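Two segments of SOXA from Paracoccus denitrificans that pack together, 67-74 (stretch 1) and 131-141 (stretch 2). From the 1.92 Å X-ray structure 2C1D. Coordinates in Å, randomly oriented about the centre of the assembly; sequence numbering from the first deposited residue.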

# COMPACT_ATOMS: atom_id res chain seq x y z
N ASP A 67 11.57 11.19 25.33
CA ASP A 67 12.95 11.38 25.79
C ASP A 67 13.71 12.27 24.83
O ASP A 67 14.41 13.18 25.26
CB ASP A 67 13.67 10.04 26.00
CG ASP A 67 13.07 9.23 27.16
OD1 ASP A 67 12.38 9.82 28.02
OD2 ASP A 67 13.20 8.01 27.28
N LYS A 68 13.54 12.06 23.54
CA LYS A 68 14.24 12.85 22.55
C LYS A 68 13.70 14.29 22.51
O LYS A 68 14.46 15.23 22.27
CB LYS A 68 14.19 12.19 21.17
CG LYS A 68 14.93 10.83 21.13
CD LYS A 68 14.65 9.97 19.89
CE LYS A 68 15.67 8.81 19.80
NZ LYS A 68 15.49 7.93 18.60
N TRP A 69 12.42 14.47 22.78
CA TRP A 69 11.80 15.81 22.84
C TRP A 69 12.41 16.63 23.98
O TRP A 69 12.64 17.83 23.84
CB TRP A 69 10.29 15.66 23.04
CG TRP A 69 9.51 16.91 23.33
CD1 TRP A 69 9.28 17.47 24.57
CD2 TRP A 69 8.78 17.70 22.40
NE1 TRP A 69 8.50 18.60 24.45
CE2 TRP A 69 8.17 18.77 23.13
CE3 TRP A 69 8.61 17.66 21.00
CZ2 TRP A 69 7.41 19.76 22.52
CZ3 TRP A 69 7.84 18.64 20.39
CH2 TRP A 69 7.23 19.67 21.15
N ASN A 70 12.70 15.95 25.09
CA ASN A 70 13.30 16.57 26.27
C ASN A 70 14.82 16.62 26.28
O ASN A 70 15.41 17.27 27.14
CB ASN A 70 12.80 15.88 27.55
CG ASN A 70 11.35 16.15 27.83
OD1 ASN A 70 10.88 17.30 27.74
ND2 ASN A 70 10.60 15.10 28.16
N ALA A 71 15.48 15.97 25.32
CA ALA A 71 16.93 15.89 25.33
C ALA A 71 17.60 17.13 24.74
O ALA A 71 17.21 17.64 23.69
CB ALA A 71 17.41 14.64 24.59
N ALA A 72 18.63 17.59 25.43
CA ALA A 72 19.44 18.72 24.96
C ALA A 72 20.36 18.26 23.85
O ALA A 72 21.58 18.19 24.04
CB ALA A 72 20.24 19.30 26.13
N MET A 73 19.80 17.96 22.67
CA MET A 73 20.57 17.38 21.59
C MET A 73 21.03 18.38 20.54
O MET A 73 21.71 18.01 19.60
CB MET A 73 19.85 16.18 20.96
CG MET A 73 18.46 16.38 20.38
SD MET A 73 17.55 14.75 20.22
CE MET A 73 18.80 13.71 19.24
N GLY A 74 20.70 19.66 20.72
CA GLY A 74 21.14 20.71 19.83
C GLY A 74 22.63 21.02 20.02
O GLY A 74 23.24 20.59 21.00
N SER A 131 14.52 7.63 9.82
CA SER A 131 15.35 7.42 10.99
C SER A 131 14.51 7.19 12.24
O SER A 131 13.35 7.64 12.36
CB SER A 131 16.27 8.64 11.21
OG SER A 131 15.52 9.80 11.57
N ASP A 132 15.12 6.53 13.21
CA ASP A 132 14.48 6.33 14.49
C ASP A 132 14.14 7.64 15.19
O ASP A 132 13.07 7.75 15.77
CB ASP A 132 15.32 5.42 15.37
CG ASP A 132 15.10 3.97 15.05
OD1 ASP A 132 15.98 3.13 15.32
OD2 ASP A 132 14.04 3.59 14.49
N ASN A 133 15.01 8.63 15.12
CA ASN A 133 14.71 9.94 15.71
C ASN A 133 13.42 10.50 15.12
O ASN A 133 12.58 11.00 15.84
CB ASN A 133 15.86 10.93 15.52
CG ASN A 133 17.04 10.66 16.44
OD1 ASN A 133 16.94 9.88 17.39
ND2 ASN A 133 18.17 11.31 16.17
N MET A 134 13.30 10.40 13.81
CA MET A 134 12.11 10.87 13.09
C MET A 134 10.84 10.08 13.38
O MET A 134 9.79 10.68 13.69
CB MET A 134 12.36 10.94 11.60
CG MET A 134 11.30 11.71 10.83
SD MET A 134 11.05 13.42 11.26
CE MET A 134 12.37 14.19 10.27
N LYS A 135 10.91 8.76 13.32
CA LYS A 135 9.73 7.91 13.56
C LYS A 135 9.24 8.05 15.01
O LYS A 135 8.04 8.16 15.27
CB LYS A 135 10.02 6.46 13.21
CG LYS A 135 10.42 6.30 11.75
CD LYS A 135 10.49 4.84 11.27
CE LYS A 135 11.42 3.95 12.10
NZ LYS A 135 11.62 2.64 11.36
N ASP A 136 10.16 8.11 15.97
CA ASP A 136 9.76 8.31 17.35
C ASP A 136 9.12 9.69 17.53
O ASP A 136 8.15 9.82 18.28
CB ASP A 136 10.93 8.23 18.34
CG ASP A 136 11.68 6.90 18.31
OD1 ASP A 136 11.20 5.85 17.78
OD2 ASP A 136 12.85 6.87 18.77
N MET A 137 9.70 10.71 16.92
CA MET A 137 9.17 12.06 17.09
C MET A 137 7.78 12.18 16.47
O MET A 137 6.88 12.74 17.09
CB MET A 137 10.11 13.12 16.52
CG MET A 137 9.80 14.53 17.07
SD MET A 137 9.90 14.67 18.85
CE MET A 137 11.70 14.50 19.06
N LEU A 138 7.59 11.62 15.27
CA LEU A 138 6.26 11.62 14.65
C LEU A 138 5.25 10.86 15.49
O LEU A 138 4.09 11.23 15.54
CB LEU A 138 6.27 10.97 13.28
CG LEU A 138 7.08 11.57 12.13
CD1 LEU A 138 6.46 11.26 10.79
CD2 LEU A 138 7.33 13.04 12.28
N SER A 139 5.71 9.80 16.12
CA SER A 139 4.85 8.99 17.01
C SER A 139 4.34 9.84 18.16
O SER A 139 3.13 9.91 18.41
CB SER A 139 5.63 7.76 17.52
OG SER A 139 5.89 6.85 16.45
N LEU A 140 5.27 10.52 18.83
CA LEU A 140 4.94 11.44 19.93
C LEU A 140 3.98 12.54 19.49
O LEU A 140 2.96 12.80 20.15
CB LEU A 140 6.21 12.08 20.52
CG LEU A 140 6.02 13.08 21.66
CD1 LEU A 140 5.44 12.41 22.90
CD2 LEU A 140 7.35 13.81 21.96
N ILE A 141 4.27 13.16 18.35
CA ILE A 141 3.41 14.26 17.88
C ILE A 141 2.04 13.73 17.52
O ILE A 141 1.01 14.35 17.83
CB ILE A 141 4.09 15.03 16.70
CG1 ILE A 141 5.29 15.81 17.24
CG2 ILE A 141 3.08 15.96 16.01
CD1 ILE A 141 6.28 16.26 16.17

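The contact is anchored by Lys 68, whose side chain reaches across to the helix of stretch 2 and places its ammonium group between two acceptors. Lys 68 NZ forms a salt bridge with Asp 136, with 2.8 Å between Lys 68 NZ and Asp 136 OD2, although the position of this oxygen is less certain because it lies too close to an atom elsewhere in the model. The same nitrogen donates a hydrogen bond to the side-chain amide, at 2.7 Å from Lys 68 NZ to Asn 133 OD1. Asn 133 and Asp 136 are three residues apart, close to one helical turn, so one cation can serve both. Beyond an m chi1, the lysine is extended, with chi2 to chi4 all t, and this carries the charge from one backbone to the other.

The backbones themselves stay well apart: the CA atoms of Lys 68 and Asn 133, and those of Trp 69 and Met 137, are each 7.4 Å from one another. No backbone hydrogen bond crosses this gap; side chains fill it.

Next to the polar cluster the contact becomes apolar. The CA-to-CB bond of Met 137 points sideways, but the end of its side chain comes nearer to stretch 1, bringing its sulfur to the edge of the indole, with Trp 69 CE3 and Met 137 SD 3.9 Å apart. Its methyl also lies against the backbone, 3.8 Å from Met 137 CE to Trp 69 N. One turn further along, Leu 140 packs against the base of the tryptophan side chain, with Trp 69 CB and Leu 140 CD2 separated by 3.6 Å. All three residues are buried.

At the margin, past the helical part of stretch 1, Met 73 adds a lighter contact, 3.9 Å from Met 73 CE to Asn 133 ND2. In all, 371 Å² is buried between the stretches, counting both sides.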